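Local structure of nitrite oxidoreductase subunit A (Kuenenia stuttgartiensis, 7B04) at residues 529-534 and 1097-1102; 912-917 and 1015-1020; 955-960 and 1001-1006. The protein belongs to the molybdopterin oxidoreductase family and holds a molybdenum atom, an iron-sulfur cluster and two MD1 groups. All blocks are in the same frame, centred on the assembly; numbering follows the deposited sequence.

Interaction 1. Residues 529-534 and 1097-1102; sequences VNHYFH and VPKETL. With MD1 (phosphoric acid 4-(2-amino-4-oxo-3,4,5,6,-tetrahydro-pteridin-6-yl)-2-hydroxy-3,4-dimercapto-but-3-en-yl ester guanylate ester), chain C.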
loop_
_atom_site.group_PDB
_atom_site.type_symbol
_atom_site.label_atom_id
_atom_site.label_comp_id
_atom_site.label_asym_id
_atom_site.label_seq_id
_atom_site.Cartn_x
_atom_site.Cartn_y
_atom_site.Cartn_z
ATOM N N VAL B 529 1.402 19.830 -0.179
ATOM C CA VAL B 529 1.427 21.283 -0.080
ATOM C C VAL B 529 0.057 21.810 0.331
ATOM O O VAL B 529 -0.050 22.898 0.907
ATOM C CB VAL B 529 1.888 21.914 -1.405
ATOM C CG1 VAL B 529 3.310 21.484 -1.722
ATOM C CG2 VAL B 529 0.948 21.521 -2.536
ATOM N N ASN B 530 -1.002 21.049 0.042
ATOM C CA ASN B 530 -2.344 21.468 0.434
ATOM C C ASN B 530 -2.607 21.312 1.925
ATOM O O ASN B 530 -3.597 21.861 2.420
ATOM C CB ASN B 530 -3.402 20.690 -0.348
ATOM C CG ASN B 530 -3.657 21.274 -1.722
ATOM O OD1 ASN B 530 -3.455 22.466 -1.951
ATOM N ND2 ASN B 530 -4.115 20.436 -2.644
ATOM N N HIS B 531 -1.755 20.590 2.651
ATOM C CA HIS B 531 -1.903 20.430 4.091
ATOM C C HIS B 531 -1.034 21.410 4.874
ATOM O O HIS B 531 -0.683 21.146 6.028
ATOM C CB HIS B 531 -1.595 18.988 4.496
ATOM C CG HIS B 531 -2.701 18.027 4.188
ATOM N ND1 HIS B 531 -2.567 16.663 4.341
ATOM C CD2 HIS B 531 -3.963 18.233 3.744
ATOM C CE1 HIS B 531 -3.698 16.071 4.002
ATOM N NE2 HIS B 531 -4.561 17.001 3.634
ATOM N N TYR B 532 -0.700 22.550 4.268
ATOM C CA TYR B 532 -0.088 23.673 4.962
ATOM C C TYR B 532 -1.016 24.879 4.889
ATOM O O TYR B 532 -1.861 24.985 3.995
ATOM C CB TYR B 532 1.285 24.018 4.373
ATOM C CG TYR B 532 2.343 22.972 4.636
ATOM C CD1 TYR B 532 2.970 22.884 5.873
ATOM C CD2 TYR B 532 2.715 22.073 3.648
ATOM C CE1 TYR B 532 3.938 21.928 6.116
ATOM C CE2 TYR B 532 3.680 21.115 3.883
ATOM C CZ TYR B 532 4.288 21.045 5.116
ATOM O OH TYR B 532 5.250 20.088 5.343
ATOM N N PHE B 533 -0.836 25.793 5.849
ATOM C CA PHE B 533 -1.782 26.890 6.051
ATOM C C PHE B 533 -1.971 27.709 4.784
ATOM O O PHE B 533 -3.104 28.006 4.385
ATOM C CB PHE B 533 -1.310 27.779 7.198
ATOM C CG PHE B 533 -2.292 28.840 7.590
ATOM C CD1 PHE B 533 -3.339 28.548 8.447
ATOM C CD2 PHE B 533 -2.170 30.131 7.101
ATOM C CE1 PHE B 533 -4.244 29.527 8.814
ATOM C CE2 PHE B 533 -3.072 31.111 7.463
ATOM C CZ PHE B 533 -4.111 30.810 8.320
ATOM N N HIS B 534 -0.877 28.066 4.123
ATOM C CA HIS B 534 -0.941 28.964 2.973
ATOM C C HIS B 534 -1.044 28.191 1.673
ATOM O O HIS B 534 -0.522 28.600 0.630
ATOM C CB HIS B 534 0.271 29.893 2.977
ATOM C CG HIS B 534 0.278 30.850 4.126
ATOM N ND1 HIS B 534 -0.589 31.919 4.209
ATOM C CD2 HIS B 534 1.029 30.885 5.252
ATOM C CE1 HIS B 534 -0.365 32.576 5.333
ATOM N NE2 HIS B 534 0.612 31.970 5.984
ATOM N N VAL B 1097 -5.368 21.411 7.671
ATOM C CA VAL B 1097 -3.933 21.274 7.432
ATOM C C VAL B 1097 -3.268 20.520 8.577
ATOM O O VAL B 1097 -3.034 21.099 9.649
ATOM C CB VAL B 1097 -3.300 22.660 7.246
ATOM C CG1 VAL B 1097 -3.644 23.166 5.884
ATOM C CG2 VAL B 1097 -3.792 23.645 8.339
ATOM N N PRO B 1098 -2.930 19.240 8.401
ATOM C CA PRO B 1098 -2.229 18.529 9.480
ATOM C C PRO B 1098 -0.736 18.789 9.517
ATOM O O PRO B 1098 -0.108 18.528 10.552
ATOM C CB PRO B 1098 -2.525 17.050 9.184
ATOM C CG PRO B 1098 -3.665 17.063 8.216
ATOM C CD PRO B 1098 -3.474 18.299 7.406
ATOM N N LYS B 1099 -0.155 19.305 8.435
ATOM C CA LYS B 1099 1.288 19.489 8.348
ATOM C C LYS B 1099 1.780 20.815 8.918
ATOM O O LYS B 1099 2.997 20.995 9.052
ATOM C CB LYS B 1099 1.742 19.335 6.896
ATOM C CG LYS B 1099 1.489 17.931 6.382
ATOM C CD LYS B 1099 1.988 17.713 4.972
ATOM C CE LYS B 1099 1.682 16.288 4.537
ATOM N NZ LYS B 1099 2.212 15.976 3.187
ATOM N N GLU B 1100 0.887 21.746 9.254
ATOM C CA GLU B 1100 1.315 22.976 9.916
ATOM C C GLU B 1100 1.582 22.624 11.372
ATOM O O GLU B 1100 0.766 22.845 12.273
ATOM C CB GLU B 1100 0.278 24.081 9.773
ATOM C CG GLU B 1100 0.541 24.970 8.583
ATOM C CD GLU B 1100 1.594 26.025 8.857
ATOM O OE1 GLU B 1100 2.154 26.554 7.877
ATOM O OE2 GLU B 1100 1.858 26.325 10.042
ATOM N N THR B 1101 2.762 22.058 11.593
ATOM C CA THR B 1101 3.173 21.623 12.914
ATOM C C THR B 1101 4.678 21.430 12.906
ATOM O O THR B 1101 5.286 21.189 11.860
ATOM C CB THR B 1101 2.468 20.320 13.325
ATOM O OG1 THR B 1101 2.496 20.181 14.752
ATOM C CG2 THR B 1101 3.141 19.109 12.685
ATOM N N LEU B 1102 5.270 21.582 14.081
ATOM C CA LEU B 1102 6.649 21.199 14.325
ATOM C C LEU B 1102 6.693 20.378 15.600
ATOM O O LEU B 1102 5.845 20.523 16.480
ATOM C CB LEU B 1102 7.595 22.384 14.428
ATOM C CG LEU B 1102 7.697 23.197 13.146
ATOM C CD1 LEU B 1102 7.972 24.632 13.492
ATOM C CD2 LEU B 1102 8.775 22.643 12.238
HETATM P PB MD1 C . -0.681 13.123 -1.444
HETATM O O3B MD1 C . -0.269 13.719 0.034
HETATM O O1B MD1 C . 0.538 12.524 -2.105
HETATM O O2B MD1 C . -1.219 14.242 -2.302
HETATM O O3A MD1 C . -1.837 11.962 -1.241
HETATM C C10 MD1 C . -3.125 12.307 -0.808
HETATM C C11 MD1 C . -4.154 11.352 -1.479
HETATM O O11 MD1 C . -3.405 9.938 -1.600
HETATM C C12 MD1 C . -5.314 11.395 -0.808
HETATM S S12 MD1 C . -5.869 12.985 -0.127
HETATM C C13 MD1 C . -6.304 10.224 -0.573
HETATM S S13 MD1 C . -7.803 10.625 0.368
HETATM C C14 MD1 C . -6.123 8.856 -0.975
HETATM N N15 MD1 C . -4.886 8.348 -0.088
HETATM C C16 MD1 C . -4.327 7.148 -0.559
HETATM C C15 MD1 C . -3.860 6.074 0.358
HETATM O O14 MD1 C . -3.959 6.205 1.531
HETATM N N17 MD1 C . -3.272 4.834 -0.217
HETATM C C17 MD1 C . -3.145 4.668 -1.750
HETATM N N16 MD1 C . -2.571 3.454 -2.300
HETATM N N18 MD1 C . -3.616 5.760 -2.682
HETATM C C20 MD1 C . -4.191 6.965 -2.143
HETATM N N8 MD1 C . -4.642 8.014 -2.966
HETATM C C7 MD1 C . -6.051 8.589 -2.455
HETATM P PA MD1 C . 1.195 13.498 0.761
HETATM O O1A MD1 C . 1.040 13.794 2.231
HETATM O O2A MD1 C . 1.617 12.062 0.563
HETATM O "O5'" MD1 C . 2.348 14.495 0.134
HETATM C "C5'" MD1 C . 3.025 14.112 -1.025
HETATM C "C4'" MD1 C . 4.524 14.574 -0.984
HETATM O "O4'" MD1 C . 4.659 16.103 -0.701
HETATM C "C1'" MD1 C . 5.806 16.161 0.346
HETATM N N9 MD1 C . 5.774 17.419 1.137
HETATM C C4 MD1 C . 6.062 18.575 0.548
HETATM N N3 MD1 C . 6.436 18.914 -0.856
HETATM C C2 MD1 C . 6.700 20.302 -1.228
HETATM N N2 MD1 C . 7.063 20.630 -2.595
HETATM N N1 MD1 C . 6.598 21.347 -0.237
HETATM C C6 MD1 C . 6.239 21.014 1.107
HETATM O O6 MD1 C . 6.152 21.865 1.924
HETATM C C5 MD1 C . 5.966 19.554 1.489
HETATM N N7 MD1 C . 5.621 18.983 2.640
HETATM C C8 MD1 C . 5.501 17.656 2.434
HETATM C "C2'" MD1 C . 5.543 15.150 1.070
HETATM O "O2'" MD1 C . 6.707 14.758 1.854
HETATM C "C3'" MD1 C . 5.155 13.980 -0.041
HETATM O "O3'" MD1 C . 6.370 13.384 -0.580
#

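Interaction 2. Residues 912-917 and 1015-1020; sequences YCVTPK and CTMMKH. With MD1 (phosphoric acid 4-(2-amino-4-oxo-3,4,5,6,-tetrahydro-pteridin-6-yl)-2-hydroxy-3,4-dimercapto-but-3-en-yl ester guanylate ester), chain D.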
loop_
_atom_site.group_PDB
_atom_site.type_symbol
_atom_site.label_atom_id
_atom_site.label_comp_id
_atom_site.label_asym_id
_atom_site.label_seq_id
_atom_site.Cartn_x
_atom_site.Cartn_y
_atom_site.Cartn_z
ATOM N N TYR B 912 10.194 19.489 11.347
ATOM C CA TYR B 912 8.914 19.348 10.686
ATOM C C TYR B 912 8.425 17.919 10.888
ATOM O O TYR B 912 9.201 17.006 11.187
ATOM C CB TYR B 912 9.025 19.667 9.192
ATOM C CG TYR B 912 9.475 21.077 8.868
ATOM C CD1 TYR B 912 8.571 22.130 8.844
ATOM C CD2 TYR B 912 10.801 21.349 8.562
ATOM C CE1 TYR B 912 8.982 23.417 8.543
ATOM C CE2 TYR B 912 11.220 22.628 8.261
ATOM C CZ TYR B 912 10.308 23.659 8.250
ATOM O OH TYR B 912 10.724 24.934 7.947
ATOM N N CYS B 913 7.131 17.719 10.693
ATOM C CA CYS B 913 6.589 16.376 10.887
ATOM C C CYS B 913 5.480 16.199 9.855
ATOM O O CYS B 913 4.307 16.468 10.121
ATOM C CB CYS B 913 6.082 16.152 12.303
ATOM S SG CYS B 913 5.688 14.431 12.667
ATOM N N VAL B 914 5.866 15.714 8.696
ATOM C CA VAL B 914 4.916 15.463 7.628
ATOM C C VAL B 914 4.200 14.157 7.927
ATOM O O VAL B 914 4.778 13.224 8.497
ATOM C CB VAL B 914 5.632 15.406 6.265
ATOM C CG1 VAL B 914 6.155 16.773 5.874
ATOM C CG2 VAL B 914 6.770 14.407 6.328
ATOM N N THR B 915 2.914 14.093 7.588
ATOM C CA THR B 915 2.153 12.856 7.718
ATOM C C THR B 915 1.548 12.556 6.353
ATOM O O THR B 915 0.348 12.773 6.126
ATOM C CB THR B 915 1.090 12.939 8.815
ATOM O OG1 THR B 915 0.143 13.972 8.513
ATOM C CG2 THR B 915 1.739 13.215 10.163
ATOM N N PRO B 916 2.339 12.026 5.430
ATOM C CA PRO B 916 1.831 11.708 4.098
ATOM C C PRO B 916 1.025 10.418 4.164
ATOM O O PRO B 916 0.886 9.795 5.215
ATOM C CB PRO B 916 3.109 11.535 3.262
ATOM C CG PRO B 916 4.211 12.144 4.084
ATOM C CD PRO B 916 3.799 11.869 5.494
ATOM N N LYS B 917 0.479 10.033 3.026
ATOM C CA LYS B 917 -0.246 8.779 2.938
ATOM C C LYS B 917 0.629 7.700 2.319
ATOM O O LYS B 917 1.571 7.975 1.572
ATOM C CB LYS B 917 -1.555 8.979 2.181
ATOM C CG LYS B 917 -2.438 9.915 2.983
ATOM C CD LYS B 917 -3.853 10.002 2.499
ATOM C CE LYS B 917 -4.582 11.047 3.314
ATOM N NZ LYS B 917 -4.172 12.425 2.918
ATOM N N CYS B 1015 13.347 17.389 9.100
ATOM C CA CYS B 1015 12.075 16.880 8.607
ATOM C C CYS B 1015 11.916 15.423 8.997
ATOM O O CYS B 1015 12.797 14.600 8.730
ATOM C CB CYS B 1015 11.961 17.030 7.086
ATOM S SG CYS B 1015 10.375 16.488 6.406
ATOM N N THR B 1016 10.785 15.118 9.622
ATOM C CA THR B 1016 10.440 13.779 10.064
ATOM C C THR B 1016 9.125 13.377 9.415
ATOM O O THR B 1016 8.307 14.225 9.052
ATOM C CB THR B 1016 10.318 13.711 11.591
ATOM O OG1 THR B 1016 9.229 14.538 12.018
ATOM C CG2 THR B 1016 11.601 14.201 12.249
ATOM N N MET B 1017 8.913 12.069 9.290
ATOM C CA MET B 1017 7.779 11.568 8.529
ATOM C C MET B 1017 7.110 10.424 9.271
ATOM O O MET B 1017 7.781 9.503 9.745
ATOM C CB MET B 1017 8.214 11.092 7.136
ATOM C CG MET B 1017 7.062 10.839 6.177
ATOM S SD MET B 1017 6.300 9.208 6.329
ATOM C CE MET B 1017 7.445 8.206 5.387
ATOM N N MET B 1018 5.785 10.485 9.351
ATOM C CA MET B 1018 4.959 9.377 9.800
ATOM C C MET B 1018 3.845 9.194 8.786
ATOM O O MET B 1018 3.201 10.169 8.394
ATOM C CB MET B 1018 4.363 9.637 11.190
ATOM C CG MET B 1018 5.383 9.842 12.296
ATOM S SD MET B 1018 4.612 9.974 13.923
ATOM C CE MET B 1018 3.845 11.587 13.812
ATOM N N LYS B 1019 3.610 7.957 8.361
ATOM C CA LYS B 1019 2.527 7.728 7.420
ATOM C C LYS B 1019 1.202 7.931 8.145
ATOM O O LYS B 1019 1.091 7.720 9.356
ATOM C CB LYS B 1019 2.632 6.339 6.794
ATOM C CG LYS B 1019 3.767 6.228 5.778
ATOM C CD LYS B 1019 3.559 7.199 4.621
ATOM C CE LYS B 1019 4.614 7.024 3.541
ATOM N NZ LYS B 1019 4.502 8.040 2.457
ATOM N N HIS B 1020 0.191 8.349 7.398
ATOM C CA HIS B 1020 -1.066 8.776 7.996
ATOM C C HIS B 1020 -1.956 7.574 8.277
ATOM O O HIS B 1020 -1.943 6.599 7.523
ATOM C CB HIS B 1020 -1.796 9.753 7.069
ATOM C CG HIS B 1020 -3.196 10.052 7.505
ATOM N ND1 HIS B 1020 -3.486 10.537 8.762
ATOM C CD2 HIS B 1020 -4.383 9.942 6.863
ATOM C CE1 HIS B 1020 -4.791 10.699 8.880
ATOM N NE2 HIS B 1020 -5.359 10.352 7.740
HETATM P PB MD1 D . -11.564 8.511 6.087
HETATM O O3B MD1 D . -10.622 7.187 5.835
HETATM O O1B MD1 D . -11.964 8.531 7.541
HETATM O O2B MD1 D . -12.804 8.404 5.231
HETATM O O3A MD1 D . -10.791 9.924 5.712
HETATM C C10 MD1 D . -9.685 9.959 4.857
HETATM C C11 MD1 D . -8.672 11.022 5.375
HETATM O O11 MD1 D . -7.541 10.287 6.249
HETATM C C12 MD1 D . -8.164 11.735 4.369
HETATM S S12 MD1 D . -8.584 11.267 2.665
HETATM C C13 MD1 D . -7.229 12.972 4.503
HETATM S S13 MD1 D . -6.728 13.686 2.908
HETATM C C14 MD1 D . -6.696 13.613 5.697
HETATM N N15 MD1 D . -5.137 13.247 5.703
HETATM C C16 MD1 D . -4.455 13.448 6.921
HETATM C C15 MD1 D . -2.968 13.394 6.928
HETATM O O14 MD1 D . -2.384 13.197 5.917
HETATM N N17 MD1 D . -2.221 13.591 8.199
HETATM C C17 MD1 D . -2.985 13.841 9.516
HETATM N N16 MD1 D . -2.254 14.037 10.753
HETATM N N18 MD1 D . -4.493 13.902 9.522
HETATM C C20 MD1 D . -5.237 13.718 8.305
HETATM N N8 MD1 D . -6.638 13.775 8.368
HETATM C C7 MD1 D . -7.421 13.469 7.008
HETATM P PA MD1 D . -11.184 5.639 5.955
HETATM O O1A MD1 D . -10.376 4.717 5.075
HETATM O O2A MD1 D . -11.044 5.218 7.388
HETATM O "O5'" MD1 D . -12.783 5.485 5.598
HETATM C "C5'" MD1 D . -13.255 4.174 5.457
HETATM C "C4'" MD1 D . -13.943 3.685 6.778
HETATM O "O4'" MD1 D . -15.343 3.094 6.447
HETATM C "C1'" MD1 D . -15.160 1.547 6.506
HETATM N N9 MD1 D . -15.734 0.892 5.297
HETATM C C4 MD1 D . -17.044 0.925 5.117
HETATM N N3 MD1 D . -18.130 1.529 5.931
HETATM C C2 MD1 D . -19.512 1.412 5.484
HETATM N N2 MD1 D . -20.563 2.002 6.281
HETATM N N1 MD1 D . -19.839 0.720 4.264
HETATM C C6 MD1 D . -18.788 0.143 3.487
HETATM O O6 MD1 D . -19.051 -0.428 2.483
HETATM C C5 MD1 D . -17.334 0.267 3.960
HETATM N N7 MD1 D . -16.186 -0.164 3.447
HETATM C C8 MD1 D . -15.184 0.219 4.270
HETATM C "C2'" MD1 D . -13.906 1.346 6.586
HETATM O "O2'" MD1 D . -13.635 0.179 7.418
HETATM C "C3'" MD1 D . -13.291 2.713 7.293
HETATM O "O3'" MD1 D . -13.513 2.648 8.733
#

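Interaction 3. Residues 955-960 and 1001-1006; sequences HQIHIH and LMLRAK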
loop_
_atom_site.group_PDB
_atom_site.type_symbol
_atom_site.label_atom_id
_atom_site.label_comp_id
_atom_site.label_asym_id
_atom_site.label_seq_id
_atom_site.Cartn_x
_atom_site.Cartn_y
_atom_site.Cartn_z
ATOM N N HIS B 955 3.798 1.127 14.021
ATOM C CA HIS B 955 4.004 2.327 13.225
ATOM C C HIS B 955 5.355 2.953 13.552
ATOM O O HIS B 955 5.858 2.832 14.673
ATOM C CB HIS B 955 2.872 3.318 13.490
ATOM C CG HIS B 955 2.631 4.279 12.372
ATOM N ND1 HIS B 955 1.969 3.926 11.217
ATOM C CD2 HIS B 955 2.943 5.590 12.244
ATOM C CE1 HIS B 955 1.895 4.976 10.418
ATOM N NE2 HIS B 955 2.478 5.998 11.019
ATOM N N GLN B 956 5.941 3.621 12.559
ATOM C CA GLN B 956 7.316 4.097 12.632
ATOM C C GLN B 956 7.404 5.551 12.184
ATOM O O GLN B 956 6.559 6.044 11.432
ATOM C CB GLN B 956 8.250 3.232 11.770
ATOM C CG GLN B 956 7.959 3.303 10.275
ATOM C CD GLN B 956 8.818 2.352 9.462
ATOM O OE1 GLN B 956 9.664 1.643 10.005
ATOM N NE2 GLN B 956 8.601 2.334 8.151
ATOM N N ILE B 957 8.441 6.238 12.665
ATOM C CA ILE B 957 8.736 7.613 12.276
ATOM C C ILE B 957 10.082 7.655 11.566
ATOM O O ILE B 957 11.049 7.021 12.003
ATOM C CB ILE B 957 8.730 8.578 13.484
ATOM C CG1 ILE B 957 9.014 10.008 13.018
ATOM C CG2 ILE B 957 9.753 8.160 14.531
ATOM C CD1 ILE B 957 8.856 11.051 14.101
ATOM N N HIS B 958 10.135 8.380 10.451
ATOM C CA HIS B 958 11.367 8.542 9.694
ATOM C C HIS B 958 12.135 9.749 10.218
ATOM O O HIS B 958 11.553 10.817 10.430
ATOM C CB HIS B 958 11.060 8.732 8.208
ATOM C CG HIS B 958 10.604 7.486 7.514
ATOM N ND1 HIS B 958 11.367 6.840 6.567
ATOM C CD2 HIS B 958 9.465 6.764 7.637
ATOM C CE1 HIS B 958 10.714 5.779 6.127
ATOM N NE2 HIS B 958 9.558 5.710 6.761
ATOM N N ILE B 959 13.437 9.576 10.430
ATOM C CA ILE B 959 14.302 10.641 10.925
ATOM C C ILE B 959 15.656 10.511 10.237
ATOM O O ILE B 959 16.131 9.398 9.984
ATOM C CB ILE B 959 14.426 10.616 12.466
ATOM C CG1 ILE B 959 15.267 11.798 12.957
ATOM C CG2 ILE B 959 14.987 9.286 12.947
ATOM C CD1 ILE B 959 15.110 12.090 14.434
ATOM N N HIS B 960 16.270 11.647 9.931
ATOM C CA HIS B 960 17.605 11.640 9.353
ATOM C C HIS B 960 18.610 11.054 10.345
ATOM O O HIS B 960 18.530 11.336 11.547
ATOM C CB HIS B 960 18.018 13.058 8.956
ATOM C CG HIS B 960 19.301 13.122 8.189
ATOM N ND1 HIS B 960 20.533 13.205 8.802
ATOM C CD2 HIS B 960 19.545 13.112 6.857
ATOM C CE1 HIS B 960 21.479 13.246 7.883
ATOM N NE2 HIS B 960 20.907 13.191 6.693
ATOM N N LEU B 1001 2.562 10.215 22.246
ATOM C CA LEU B 1001 2.945 9.252 21.212
ATOM C C LEU B 1001 4.387 8.790 21.427
ATOM O O LEU B 1001 5.303 9.607 21.594
ATOM C CB LEU B 1001 2.721 9.803 19.791
ATOM C CG LEU B 1001 3.354 9.048 18.604
ATOM C CD1 LEU B 1001 2.765 7.638 18.535
ATOM C CD2 LEU B 1001 3.112 9.758 17.230
ATOM N N MET B 1002 4.576 7.475 21.368
ATOM C CA MET B 1002 5.858 6.791 21.512
ATOM C C MET B 1002 5.908 5.723 20.432
ATOM O O MET B 1002 5.206 4.709 20.526
ATOM C CB MET B 1002 6.017 6.145 22.883
ATOM C CG MET B 1002 7.422 5.635 23.116
ATOM S SD MET B 1002 7.742 5.044 24.789
ATOM C CE MET B 1002 6.732 3.574 24.771
ATOM N N LEU B 1003 6.644 6.005 19.364
ATOM C CA LEU B 1003 6.838 5.067 18.273
ATOM C C LEU B 1003 8.327 4.869 18.013
ATOM O O LEU B 1003 9.182 5.595 18.531
ATOM C CB LEU B 1003 6.093 5.547 17.028
ATOM C CG LEU B 1003 6.756 6.599 16.142
ATOM C CD1 LEU B 1003 5.860 6.823 14.941
ATOM C CD2 LEU B 1003 7.019 7.907 16.880
ATOM N N ARG B 1004 8.619 3.876 17.177
ATOM C CA ARG B 1004 9.985 3.564 16.784
ATOM C C ARG B 1004 10.504 4.543 15.741
ATOM O O ARG B 1004 9.755 5.047 14.901
ATOM C CB ARG B 1004 10.072 2.148 16.218
ATOM C CG ARG B 1004 10.120 1.046 17.258
ATOM C CD ARG B 1004 10.419 -0.277 16.581
ATOM N NE ARG B 1004 10.393 -1.430 17.478
ATOM C CZ ARG B 1004 11.449 -1.903 18.132
ATOM N NH1 ARG B 1004 12.630 -1.312 18.013
ATOM N NH2 ARG B 1004 11.322 -2.969 18.912
ATOM N N ALA B 1005 11.812 4.780 15.787
ATOM C CA ALA B 1005 12.502 5.651 14.852
ATOM C C ALA B 1005 13.185 4.818 13.776
ATOM O O ALA B 1005 13.665 3.711 14.032
ATOM C CB ALA B 1005 13.538 6.517 15.574
ATOM N N LYS B 1006 13.222 5.361 12.561
ATOM C CA LYS B 1006 13.811 4.678 11.416
ATOM C C LYS B 1006 14.771 5.626 10.718
ATOM O O LYS B 1006 14.379 6.729 10.325
ATOM C CB LYS B 1006 12.731 4.203 10.441
ATOM C CG LYS B 1006 13.283 3.667 9.129
ATOM C CD LYS B 1006 12.183 3.366 8.124
ATOM C CE LYS B 1006 12.772 2.996 6.769
ATOM N NZ LYS B 1006 11.727 2.746 5.738
#

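Interaction 1. Residues 529-534 and 1097-1102
Tyr-532 and His-531 meet Lys-1099 and Pro-1098 where the pockets of the two MD1 groups adjoin in this molybdopterin oxidoreductase fold, the turn after helix 527-530 receiving the loop leading into strand 1102-1109. In the pocket of the chain C MD1, Lys-1099 CB sits over one face of the Tyr-532 ring, shifted toward its rim, 3.7 Å from the centroid and 22° off the normal: a CH-pi contact. At the edge of that ring, in its plane, lies N7 of this MD1, which accepts a hydrogen bond from Tyr-532 OH at 2.9 Å. Beyond CG the lysine runs straight, chi2 to chi4 all near anti; chi4 (-177°) places NZ anti to CG, and NZ donates to O1A of the same MD1 at 2.7 Å. Ring hydroxyl and ammonium thus hold two different parts of one ligand, with a second, weak bond from NZ to Glu-527 O.

The neighbouring pair, in the pocket of the second MD1, repeats the pattern: Pro-1098 CD lies over a face of the His-531 ring, 3.6 Å from its centroid and 23° off the normal. His-531 NE2 is hydrogen-bonded to His-273 O, which fixes the ring's rotation; the side chain is about 6 Å from the molybdenum atom, while that of Pro-1098 is about 3 Å from the second MD1. The two backbones are joined by Lys-1099 N donating to His-531 O at 3.1 Å.

Further out, Val-1097 CG1 packs against Tyr-532 O, and Glu-1100, the centre of an inverse gamma turn, brings its CG against Phe-533 CB. The glutamate chain bends at chi2, and OE2 accepts from the backbone N atoms of Glu-852 and Ala-853. On the ligand side, Val-529 CG1 rests 3.6 Å from N1 of MD1 in chain C.

Interaction 2. Residues 912-917 and 1015-1020
His-1020 and Pro-916 are joined through their backbones, His-1020 N donating to Pro-916 O at 2.7 Å just beyond two parallel strands, 912-914 and 1015-1018, whose axes diverge by 27°. His-1020 has the most surface buried here. Its CG is anti to the backbone N (chi1 170°), and the ring beyond it meets MD1 of chain D in two ways: C16 of the ligand lies 3.3 Å above the plane of the His-1020 ring, over its centre, while O11, at the ring edge and in its plane, accepts from NE2 at 2.6 Å. Lys-917 runs beside the histidine, pointing the same way. Thr-915 OG1 is turned to N17 and, weakly, N16 of the same ligand, although the N17 distance is too short to be reliable.

Met-1018 is held by backbone and side chain alike. Its N donates to Val-914 O at 3.0 Å, and its chain, bent at chi3, brings CE to Cys-913 SG at 3.6 Å. One step earlier along the strands, Val-914 N donates to Thr-1016 O, and Met-1017 CG lies against both Val-914 CG2 and Pro-916 CD.

Tyr-912 contributes chiefly its carbonyl, which takes two donors from Thr-1016. OG1 bonds to Tyr-912 O at 2.6 Å, in the carbonyl plane on a lone pair; Thr-1016 N, 2.9 Å from Tyr-912 O, stands 46° out of that plane. The two therefore approach from different directions. The Tyr-912 ring meets Trp-905 edge-to-face. Past the strands, Lys-1019 NZ bonds to Lys-917 O and forms a salt bridge with Glu-311. Parallel pairing that passes directly into ligand-binding loops is consistent with the double-psi beta barrel that forms the C-terminal domain in molybdopterin oxidoreductases.

Interaction 3. Residues 955-960 and 1001-1006
A parallel strand pair of the six-stranded mixed sheet sets Gln-956, Ile-957 and His-958 opposite Arg-1004, Ala-1005 and Lys-1006, the two axes 35° apart. Three backbone hydrogen bonds define the register: Ile-957 N to Arg-1004 O at 2.9 Å, Lys-1006 N to Ile-957 O at 2.8 Å, and Ile-959 N to Lys-1006 O at 3.0 Å. Ile-957 thus uses both its N and its O to bridge to the residues on either side of Ala-1005.

Lys-1006 buries the most surface. Fully extended and side by side with His-958, it lays CD over a face of that ring, 3.8 Å from the centroid and 28° off the normal, a CH-pi contact. Gln-956 crosses the lysine on the same face of the sheet, its OE1 3.6 Å from Lys-1006 CD. The polar ends are fixed by outside partners: Lys-1006 NZ bonds to Glu-146 O of nitrite oxidoreductase subunit B, His-958 ND1 to Asn-1008, and Gln-956 OE1 to Asn-938 N.

On the other face Ile-957 and Ala-1005 present apolar groups, and Leu-1003 and Ile-959 add to them. Leu-1003 CD2 meets Ile-957 CG2 at 3.6 Å, the two side chains crossing at about a right angle, and Ile-959 CG2 lies near Ala-1005 CB. Parallel pairing within a mixed sheet whose first and last strands also pair is, in this family, consistent with the C-terminal double-psi beta barrel.

From the N terminus, 529-534 comes first and is separated by 562 residues from its partner 1097-1102, so interaction 1 closes the widest loop. Within it, 912-917 opens interaction 2, which closes at 1015-1020 after 97 residues and itself encloses interaction 3, closed across 40 residues; none cross. Interactions 2 and 3 share one sheet, strands 1015-1018 and 956-959 being neighbours, with a probable hydrogen bond from His-958 N to Met-1017 O at 2.7 Å. Interactions 1 and 2 touch through Leu-1102 on Tyr-912 and Tyr-532 on Val-914, so the sheet meets the loops around both MD1 groups. Interactions 1 and 3 stay about 10 Å apart at their nearest atoms.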